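Local coordinates for xylanase and alpha-amylase inhibitor protein (Scadoxus multiflorus, PDB 3MU7) that inhibits xylanase and alpha-amylase, using a TIM-barrel scaffold of the glycosyl hydrolase family 18, at residues W201-K207 against N241-K247; M229-K235 against F264-I268; C22-A28 against K66-V70. All blocks are in the same frame, centred on the assembly; numbering follows the deposited sequence. Where two conformers were deposited one is given.

Contact 1: residues W201-K207 against N241-K247; sequences WKEWSMK and NAQDSTK
Residues 201-207 form the last two turns of helix 195-207, with S205 N donating to W201 O at 2.8 Å. Segment 241-247 leaves the end of helix 231-242 through a type I beta turn from A242 to S245 and runs toward strand 248-254; CA atoms lie closest at W201-A242 (7.7 Å) and S205-K247 (6.2 Å). S245 (phi/psi -90/133) opens an ST turn, its OG accepting from K247 N at 3.0 Å. In this TIM barrel the pair joins neighbouring outer helices. W201 (chi1 t) points toward the turn: CZ2 is 4.0 Å from A242 CB and 3.9 Å from S245 CB, while V213, L215 and F248 meet it from the strands. A water links W201 NE1 (2.9 Å) to N241 O (2.8 Å); another links S205 O (3.0 Å) to S245 OG (2.7 Å). K247, nearly extended beyond an m chi1, brings NZ to the helix C-terminus, donating to S205 O at 2.9 Å, weakly to M206 O at 3.3 Å, and to A208 O.

Contact 2: residues M229-K235 against F264-I268; sequences MPPTKVK and FSNKI
P231 CB sits over the face of the F264 ring, 3.8 Å from its centroid and 10° off the normal, a CH-pi contact at the centre of this packing between two outer helices of the TIM barrel. The same proline places CD 3.5 Å from F264 CE1 and CB 3.8 Å from I268 CD1. V234 (chi1 t) adds CG2 at 4.1 Å from F264 CZ, near the ring plane, and CB at 4.1 Å from I268 CD1. F264 takes chi1 t and I268 the m, m rotamer, so both side-chain ends come closer to the other segment than their sideways CA-to-CB bonds suggest. Inward, L253 and I251 of strand 248-254 meet F264 and I268, and F217 meets V234.

The helical segments 231-235 and 264-268 approach to 9.5 Å between axes and cross at -39°, with N-to-C directions 39° apart; P231 and I268 are the nearest CA pair at 5.7 Å. P230 (phi/psi -57/147) is the N-cap residue of the first helix, whose opening turn is closed by V234 N to P230 O at 3.0 Å. M229 O lies at the ring edge, 3.2 Å from F264 CE1. Toward solvent, K267 CD packs on P231 CG at 3.9 Å. K235, with chi1 m and chi3 near 96°, passes CE 3.4 Å from I268 O. Beyond it, K235 NZ donates to K267 O at 2.8 Å.

Contact 3: residues C22-A28 against K66-V70; sequences CDSGNYA and KNVKV
A disulfide and a salt bridge occur side by side here: C22 is bonded to C63, and the next residue, D23, pairs with K66. The two segments belong to successive beta-alpha units of the TIM barrel. Residues 22-28 run from the end of helix 18-23 to the start of strand 29-37, and 66-70 from the end of helix 56-65 into strand 69-76, which lies parallel to 29-37.

Both turns use positive phi. G25 (74/10) follows the first helix, with its N hydrogen-bonded to C22 O at 3.2 Å; S24 OG then accepts from N26 N at 3.1 Å in an ST turn. N67 (58/40) is the C-prime residue of a Schellman motif that closes the second helix, after which V68 (-102/127) is extended. The nearest CA pair is A28-V68, 5.1 Å apart.

The CA-to-CB bond of V68 points toward 22-28, and with chi1 t its CG1 is 4.0 Å from C22 SG and its CG2 3.6 Å from Y27 O; V30 of strand 29-37 meets both V68 and C22. At the surface K66 curls through four m torsions so that NZ reaches D23 OD1 at 2.9 Å; the same oxygen also accepts a hydrogen bond from H62 NE2. A water lies between K66 NZ (2.9 Å) and D23 O (2.7 Å).

At the strand entrance, K69 N donates to A28 O at 3.0 Å with an N-H...O angle of 160°, the parallel pairing continuing from K69 to V30. Another water donates to A28 O at 2.9 Å and to N67 O at 3.3 Å.

All three contacts lie in the outer layer or strand entrances of one TIM barrel, but they differ in depth. Contact 2 is the buried one, five of its eight touching residues being buried, and is largely apolar with one lysine hydrogen bond at its solvent side. Contacts 1 and 3 are partly buried; each contains two bridging waters and a lysine amino group, which meets backbone carbonyls in contact 1 and a carboxylate in contact 3. Contacts 1 and 2 use the end and the start of helix 231-242, with nearest atoms about 7 Å apart. Contacts 2 and 3 touch: N26 ND2 lies 2.8 Å from S265 OG and 2.9 Å from N266 OD1, both probable hydrogen bonds.

Contact 1: residues W201-K207 against N241-K247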
loop_
_atom_site.group_PDB
_atom_site.type_symbol
_atom_site.label_atom_id
_atom_site.label_comp_id
_atom_site.label_asym_id
_atom_site.label_seq_id
_atom_site.Cartn_x
_atom_site.Cartn_y
_atom_site.Cartn_z
ATOM N N TRP A 201 17.338 0.563 -4.904
ATOM C CA TRP A 201 16.420 0.887 -5.994
ATOM C C TRP A 201 16.812 0.187 -7.291
ATOM O O TRP A 201 15.957 -0.361 -7.981
ATOM C CB TRP A 201 16.339 2.395 -6.252
ATOM C CG TRP A 201 15.757 2.679 -7.617
ATOM C CD1 TRP A 201 16.438 3.068 -8.738
ATOM C CD2 TRP A 201 14.391 2.528 -8.016
ATOM N NE1 TRP A 201 15.578 3.185 -9.801
ATOM C CE2 TRP A 201 14.313 2.863 -9.386
ATOM C CE3 TRP A 201 13.222 2.149 -7.343
ATOM C CZ2 TRP A 201 13.109 2.837 -10.097
ATOM C CZ3 TRP A 201 12.025 2.120 -8.051
ATOM C CH2 TRP A 201 11.979 2.466 -9.411
ATOM N N LYS A 202 18.093 0.194 -7.635
ATOM C CA LYS A 202 18.551 -0.423 -8.875
ATOM C C LYS A 202 18.200 -1.890 -8.901
ATOM O O LYS A 202 17.737 -2.400 -9.878
ATOM C CB LYS A 202 20.077 -0.209 -9.099
ATOM C CG LYS A 202 20.456 1.181 -9.583
ATOM C CD LYS A 202 21.985 1.409 -9.699
ATOM C CE LYS A 202 22.333 2.820 -9.232
ATOM N NZ LYS A 202 23.091 3.461 -10.194
ATOM N N GLU A 203 18.424 -2.540 -7.768
ATOM C CA GLU A 203 18.093 -3.952 -7.692
ATOM C C GLU A 203 16.588 -4.221 -7.818
ATOM O O GLU A 203 16.176 -5.096 -8.579
ATOM C CB GLU A 203 18.650 -4.616 -6.434
ATOM C CG GLU A 203 18.392 -6.108 -6.483
ATOM C CD GLU A 203 19.187 -6.930 -5.501
ATOM O OE1 GLU A 203 19.602 -6.422 -4.441
ATOM O OE2 GLU A 203 19.372 -8.119 -5.806
ATOM N N TRP A 204 15.779 -3.476 -7.064
ATOM C CA TRP A 204 14.322 -3.633 -7.129
ATOM C C TRP A 204 13.792 -3.371 -8.533
ATOM O O TRP A 204 12.996 -4.151 -9.058
ATOM C CB TRP A 204 13.627 -2.734 -6.108
ATOM C CG TRP A 204 13.665 -3.299 -4.727
ATOM C CD1 TRP A 204 14.552 -2.997 -3.733
ATOM C CD2 TRP A 204 12.781 -4.282 -4.193
ATOM N NE1 TRP A 204 14.274 -3.734 -2.608
ATOM C CE2 TRP A 204 13.189 -4.533 -2.863
ATOM C CE3 TRP A 204 11.684 -4.982 -4.710
ATOM C CZ2 TRP A 204 12.532 -5.451 -2.044
ATOM C CZ3 TRP A 204 11.037 -5.891 -3.902
ATOM C CH2 TRP A 204 11.463 -6.120 -2.579
ATOM N N SER A 205 14.252 -2.288 -9.150
ATOM C CA SER A 205 13.762 -1.950 -10.476
ATOM C C SER A 205 14.198 -2.979 -11.522
ATOM O O SER A 205 13.460 -3.228 -12.470
ATOM C CB SER A 205 14.155 -0.527 -10.877
ATOM O OG SER A 205 15.553 -0.346 -10.823
ATOM N N MET A 206 15.360 -3.598 -11.335
ATOM C CA MET A 206 15.813 -4.631 -12.266
ATOM C C MET A 206 15.104 -5.968 -12.060
ATOM O O MET A 206 14.724 -6.630 -13.028
ATOM C CB MET A 206 17.321 -4.841 -12.152
ATOM C CG MET A 206 17.907 -5.690 -13.271
ATOM S SD MET A 206 19.618 -6.142 -12.962
ATOM C CE MET A 206 19.443 -7.851 -12.481
ATOM N N LYS A 207 14.934 -6.373 -10.806
ATOM C CA LYS A 207 14.551 -7.750 -10.506
ATOM C C LYS A 207 13.095 -7.987 -10.125
ATOM O O LYS A 207 12.601 -9.101 -10.272
ATOM C CB LYS A 207 15.454 -8.323 -9.415
ATOM C CG LYS A 207 16.929 -8.305 -9.762
ATOM C CD LYS A 207 17.743 -9.051 -8.717
ATOM C CE LYS A 207 19.210 -9.148 -9.110
ATOM N NZ LYS A 207 19.424 -10.094 -10.236
ATOM N N ASN A 241 17.659 9.220 -11.904
ATOM C CA ASN A 241 17.976 7.800 -12.145
ATOM C C ASN A 241 16.697 6.934 -12.149
ATOM O O ASN A 241 16.538 6.148 -13.004
ATOM C CB ASN A 241 18.975 7.319 -11.119
ATOM C CG ASN A 241 19.715 6.080 -11.545
ATOM O OD1 ASN A 241 19.381 5.492 -12.513
ATOM N ND2 ASN A 241 20.830 5.803 -10.888
ATOM N N ALA A 242 15.808 7.136 -11.197
ATOM C CA ALA A 242 14.585 6.346 -11.157
ATOM C C ALA A 242 13.782 6.442 -12.425
ATOM O O ALA A 242 13.274 5.488 -12.890
ATOM C CB ALA A 242 13.735 6.761 -9.967
ATOM N N GLN A 243 13.661 7.632 -12.970
ATOM C CA GLN A 243 12.908 7.848 -14.208
ATOM C C GLN A 243 13.514 7.149 -15.427
ATOM O O GLN A 243 12.847 7.017 -16.455
ATOM C CB GLN A 243 12.722 9.346 -14.477
ATOM C CG GLN A 243 11.620 9.973 -13.640
ATOM C CD GLN A 243 11.735 11.484 -13.508
ATOM O OE1 GLN A 243 12.465 12.140 -14.253
ATOM N NE2 GLN A 243 11.005 12.040 -12.551
ATOM N N ASP A 244 14.761 6.696 -15.308
ATOM C CA ASP A 244 15.409 5.926 -16.372
ATOM C C ASP A 244 14.929 4.466 -16.409
ATOM O O ASP A 244 15.242 3.723 -17.349
ATOM C CB ASP A 244 16.935 5.988 -16.237
ATOM C CG ASP A 244 17.649 5.527 -17.493
ATOM O OD1 ASP A 244 17.366 6.075 -18.583
ATOM O OD2 ASP A 244 18.497 4.615 -17.391
ATOM N N SER A 245 14.177 4.054 -15.390
ATOM C CA SER A 245 13.602 2.716 -15.364
ATOM C C SER A 245 12.222 2.673 -16.000
ATOM O O SER A 245 11.354 3.498 -15.704
ATOM C CB SER A 245 13.511 2.187 -13.936
ATOM O OG SER A 245 12.784 0.966 -13.918
ATOM N N THR A 246 12.022 1.676 -16.858
ATOM C CA THR A 246 10.722 1.427 -17.473
ATOM C C THR A 246 9.673 1.010 -16.436
ATOM O O THR A 246 8.473 1.066 -16.700
ATOM C CB THR A 246 10.817 0.343 -18.572
ATOM O OG1 THR A 246 11.341 -0.864 -18.007
ATOM C CG2 THR A 246 11.724 0.805 -19.712
ATOM N N LYS A 247 10.140 0.605 -15.256
ATOM C CA LYS A 247 9.256 0.188 -14.173
ATOM C C LYS A 247 8.934 1.297 -13.177
ATOM O O LYS A 247 8.182 1.065 -12.241
ATOM C CB LYS A 247 9.865 -0.987 -13.406
ATOM C CG LYS A 247 9.865 -2.309 -14.135
ATOM C CD LYS A 247 10.332 -3.392 -13.182
ATOM C CE LYS A 247 10.723 -4.649 -13.911
ATOM N NZ LYS A 247 11.655 -5.421 -13.060
HETATM O O HOH W 1 16.525 3.374 -12.502
HETATM O O HOH W 2 13.865 -1.395 -14.793
#

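Contact 2: residues M229-K235 against F264-I268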
loop_
_atom_site.group_PDB
_atom_site.type_symbol
_atom_site.label_atom_id
_atom_site.label_comp_id
_atom_site.label_asym_id
_atom_site.label_seq_id
_atom_site.Cartn_x
_atom_site.Cartn_y
_atom_site.Cartn_z
ATOM N N MET A 229 13.949 11.314 4.003
ATOM C CA MET A 229 14.680 12.014 2.994
ATOM C C MET A 229 13.873 13.204 2.534
ATOM O O MET A 229 12.790 13.094 2.091
ATOM C CB MET A 229 14.921 11.053 1.814
ATOM C CG MET A 229 15.853 11.623 0.744
ATOM S SD MET A 229 16.257 10.329 -0.479
ATOM C CE MET A 229 17.639 11.119 -1.391
ATOM N N PRO A 230 14.442 14.392 2.704
ATOM C CA PRO A 230 13.729 15.608 2.367
ATOM C C PRO A 230 13.245 15.658 0.904
ATOM O O PRO A 230 13.916 15.152 0.058
ATOM C CB PRO A 230 14.837 16.697 2.599
ATOM C CG PRO A 230 15.573 16.219 3.511
ATOM C CD PRO A 230 15.677 14.729 3.409
ATOM N N PRO A 231 12.130 16.275 0.633
ATOM C CA PRO A 231 11.562 16.181 -0.675
ATOM C C PRO A 231 12.467 16.807 -1.764
ATOM O O PRO A 231 12.542 16.326 -2.900
ATOM C CB PRO A 231 10.253 16.895 -0.568
ATOM C CG PRO A 231 10.370 17.685 0.627
ATOM C CD PRO A 231 11.222 17.022 1.555
ATOM N N THR A 232 13.222 17.865 -1.408
ATOM C CA THR A 232 14.149 18.420 -2.421
ATOM C C THR A 232 15.258 17.423 -2.738
ATOM O O THR A 232 15.728 17.424 -3.882
ATOM C CB THR A 232 14.808 19.723 -1.925
ATOM O OG1 THR A 232 13.784 20.712 -1.707
ATOM C CG2 THR A 232 15.610 20.150 -3.045
ATOM N N LYS A 233 15.699 16.610 -1.808
ATOM C CA LYS A 233 16.682 15.620 -2.040
ATOM C C LYS A 233 16.104 14.472 -2.902
ATOM O O LYS A 233 16.771 13.920 -3.735
ATOM C CB LYS A 233 17.292 15.095 -0.789
ATOM C CG LYS A 233 18.134 16.107 -0.045
ATOM C CD LYS A 233 18.871 15.530 1.153
ATOM C CE LYS A 233 19.704 16.531 1.854
ATOM N NZ LYS A 233 20.453 15.967 3.015
ATOM N N VAL A 234 14.845 14.062 -2.614
ATOM C CA VAL A 234 14.266 13.020 -3.465
ATOM C C VAL A 234 14.195 13.515 -4.933
ATOM O O VAL A 234 14.599 12.783 -5.825
ATOM C CB VAL A 234 12.827 12.692 -2.946
ATOM C CG1 VAL A 234 12.164 11.674 -3.910
ATOM C CG2 VAL A 234 12.842 12.086 -1.526
ATOM N N LYS A 235 13.732 14.729 -5.126
ATOM C CA LYS A 235 13.639 15.257 -6.475
ATOM C C LYS A 235 15.019 15.331 -7.162
ATOM O O LYS A 235 15.165 14.995 -8.341
ATOM C CB LYS A 235 12.967 16.647 -6.468
ATOM C CG LYS A 235 11.532 16.626 -6.024
ATOM C CD LYS A 235 11.164 18.072 -5.622
ATOM C CE LYS A 235 10.532 18.738 -6.719
ATOM N NZ LYS A 235 9.806 20.017 -6.322
ATOM N N PHE A 264 4.839 17.335 2.362
ATOM C CA PHE A 264 5.843 16.640 1.554
ATOM C C PHE A 264 5.392 16.471 0.106
ATOM O O PHE A 264 6.124 16.834 -0.822
ATOM C CB PHE A 264 6.141 15.276 2.181
ATOM C CG PHE A 264 7.379 14.598 1.646
ATOM C CD1 PHE A 264 8.552 14.597 2.386
ATOM C CD2 PHE A 264 7.359 13.919 0.433
ATOM C CE1 PHE A 264 9.686 13.951 1.919
ATOM C CE2 PHE A 264 8.492 13.276 -0.040
ATOM C CZ PHE A 264 9.656 13.298 0.706
ATOM N N SER A 265 4.189 15.935 -0.102
ATOM C CA SER A 265 3.705 15.734 -1.469
ATOM C C SER A 265 3.480 17.059 -2.209
ATOM O O SER A 265 3.748 17.142 -3.402
ATOM C CB SER A 265 2.453 14.856 -1.527
ATOM O OG SER A 265 1.397 15.435 -0.796
ATOM N N ASN A 266 2.995 18.089 -1.511
ATOM C CA ASN A 266 2.910 19.428 -2.113
ATOM C C ASN A 266 4.274 19.875 -2.645
ATOM O O ASN A 266 4.376 20.361 -3.773
ATOM C CB ASN A 266 2.354 20.464 -1.127
ATOM C CG ASN A 266 0.836 20.439 -1.034
ATOM O OD1 ASN A 266 0.151 19.881 -1.892
ATOM N ND2 ASN A 266 0.301 21.065 0.011
ATOM N N LYS A 267 5.321 19.667 -1.845
ATOM C CA LYS A 267 6.686 20.049 -2.221
ATOM C C LYS A 267 7.236 19.211 -3.374
ATOM O O LYS A 267 7.902 19.741 -4.270
ATOM C CB LYS A 267 7.621 19.975 -1.011
ATOM C CG LYS A 267 7.292 20.987 0.075
ATOM C CD LYS A 267 8.159 20.777 1.302
ATOM C CE LYS A 267 7.679 21.623 2.465
ATOM N NZ LYS A 267 8.430 21.299 3.709
ATOM N N ILE A 268 6.959 17.907 -3.350
ATOM C CA ILE A 268 7.321 17.011 -4.453
ATOM C C ILE A 268 6.685 17.480 -5.766
ATOM O O ILE A 268 7.342 17.499 -6.812
ATOM C CB ILE A 268 6.901 15.530 -4.159
ATOM C CG1 ILE A 268 7.785 14.914 -3.064
ATOM C CG2 ILE A 268 6.942 14.679 -5.427
ATOM C CD1 ILE A 268 9.243 14.625 -3.472
#

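Contact 3: residues C22-A28 against K66-V70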
loop_
_atom_site.group_PDB
_atom_site.type_symbol
_atom_site.label_atom_id
_atom_site.label_comp_id
_atom_site.label_asym_id
_atom_site.label_seq_id
_atom_site.Cartn_x
_atom_site.Cartn_y
_atom_site.Cartn_z
ATOM N N CYS A 22 -8.300 12.719 -0.655
ATOM C CA CYS A 22 -8.484 12.634 -2.094
ATOM C C CYS A 22 -8.622 13.999 -2.749
ATOM O O CYS A 22 -8.093 14.209 -3.837
ATOM C CB CYS A 22 -9.672 11.741 -2.417
ATOM S SG CYS A 22 -9.283 10.055 -1.946
ATOM N N ASP A 23 -9.299 14.925 -2.075
ATOM C CA ASP A 23 -9.496 16.284 -2.597
ATOM C C ASP A 23 -8.213 17.096 -2.744
ATOM O O ASP A 23 -8.197 18.101 -3.449
ATOM C CB ASP A 23 -10.499 17.051 -1.733
ATOM C CG ASP A 23 -11.921 16.630 -1.985
ATOM O OD1 ASP A 23 -12.198 16.044 -3.047
ATOM O OD2 ASP A 23 -12.763 16.909 -1.106
ATOM N N SER A 24 -7.137 16.675 -2.088
ATOM C CA SER A 24 -5.854 17.352 -2.247
ATOM C C SER A 24 -5.392 17.335 -3.702
ATOM O O SER A 24 -4.670 18.231 -4.136
ATOM C CB SER A 24 -4.782 16.697 -1.379
ATOM O OG SER A 24 -4.360 15.465 -1.934
ATOM N N GLY A 25 -5.801 16.312 -4.452
ATOM C CA GLY A 25 -5.355 16.138 -5.833
ATOM C C GLY A 25 -3.918 15.658 -5.940
ATOM O O GLY A 25 -3.350 15.645 -7.034
ATOM N N ASN A 26 -3.320 15.267 -4.817
ATOM C CA ASN A 26 -1.911 14.867 -4.808
ATOM C C ASN A 26 -1.675 13.390 -5.084
ATOM O O ASN A 26 -0.540 12.992 -5.362
ATOM C CB ASN A 26 -1.256 15.229 -3.478
ATOM C CG ASN A 26 -1.021 16.708 -3.325
ATOM O OD1 ASN A 26 -1.471 17.511 -4.145
ATOM N ND2 ASN A 26 -0.319 17.082 -2.265
ATOM N N TYR A 27 -2.729 12.582 -4.995
ATOM C CA TYR A 27 -2.570 11.131 -4.937
ATOM C C TYR A 27 -3.302 10.392 -6.038
ATOM O O TYR A 27 -4.457 10.702 -6.341
ATOM C CB TYR A 27 -3.062 10.608 -3.587
ATOM C CG TYR A 27 -2.576 11.394 -2.398
ATOM C CD1 TYR A 27 -3.468 12.136 -1.627
ATOM C CD2 TYR A 27 -1.228 11.415 -2.053
ATOM C CE1 TYR A 27 -3.035 12.854 -0.540
ATOM C CE2 TYR A 27 -0.785 12.124 -0.957
ATOM C CZ TYR A 27 -1.697 12.848 -0.204
ATOM O OH TYR A 27 -1.302 13.568 0.894
ATOM N N ALA A 28 -2.637 9.389 -6.598
ATOM C CA ALA A 28 -3.238 8.485 -7.566
ATOM C C ALA A 28 -3.859 7.266 -6.875
ATOM O O ALA A 28 -4.803 6.676 -7.389
ATOM C CB ALA A 28 -2.193 8.045 -8.583
ATOM N N LYS A 66 -13.147 11.088 -8.191
ATOM C CA LYS A 66 -12.030 11.989 -8.495
ATOM C C LYS A 66 -10.868 11.233 -9.145
ATOM O O LYS A 66 -9.747 11.755 -9.213
ATOM C CB LYS A 66 -11.542 12.699 -7.224
ATOM C CG LYS A 66 -12.580 13.571 -6.514
ATOM C CD LYS A 66 -12.954 14.807 -7.319
ATOM C CE LYS A 66 -11.894 15.900 -7.230
ATOM N NZ LYS A 66 -11.891 16.589 -5.909
ATOM N N ASN A 67 -11.149 10.013 -9.609
ATOM C CA ASN A 67 -10.145 9.188 -10.297
ATOM C C ASN A 67 -8.928 8.960 -9.401
ATOM O O ASN A 67 -7.898 8.457 -9.852
ATOM C CB ASN A 67 -9.692 9.830 -11.617
ATOM C CG ASN A 67 -9.007 8.839 -12.532
ATOM O OD1 ASN A 67 -9.405 7.682 -12.618
ATOM N ND2 ASN A 67 -7.955 9.283 -13.208
ATOM N N VAL A 68 -9.199 8.737 -8.081
ATOM C CA VAL A 68 -8.274 8.127 -7.130
ATOM C C VAL A 68 -8.648 6.669 -6.872
ATOM O O VAL A 68 -9.799 6.358 -6.537
ATOM C CB VAL A 68 -8.254 8.932 -5.807
ATOM C CG1 VAL A 68 -7.192 8.377 -4.870
ATOM C CG2 VAL A 68 -8.002 10.404 -6.073
ATOM N N LYS A 69 -7.689 5.770 -7.038
ATOM C CA LYS A 69 -7.913 4.364 -6.720
ATOM C C LYS A 69 -7.772 4.151 -5.221
ATOM O O LYS A 69 -6.851 4.680 -4.589
ATOM C CB LYS A 69 -6.935 3.473 -7.480
ATOM C CG LYS A 69 -7.181 3.435 -8.986
ATOM C CD LYS A 69 -6.265 2.452 -9.694
ATOM C CE LYS A 69 -6.774 2.150 -11.101
ATOM N NZ LYS A 69 -5.875 1.210 -11.827
ATOM N N VAL A 70 -8.697 3.383 -4.659
ATOM C CA VAL A 70 -8.731 3.133 -3.225
ATOM C C VAL A 70 -8.546 1.646 -2.967
ATOM O O VAL A 70 -9.326 0.818 -3.457
ATOM C CB VAL A 70 -10.056 3.612 -2.597
ATOM C CG1 VAL A 70 -10.021 3.423 -1.097
ATOM C CG2 VAL A 70 -10.320 5.081 -2.935
HETATM O O HOH W 3 -10.321 18.882 -4.973
HETATM O O HOH W 4 -5.361 6.373 -10.168
#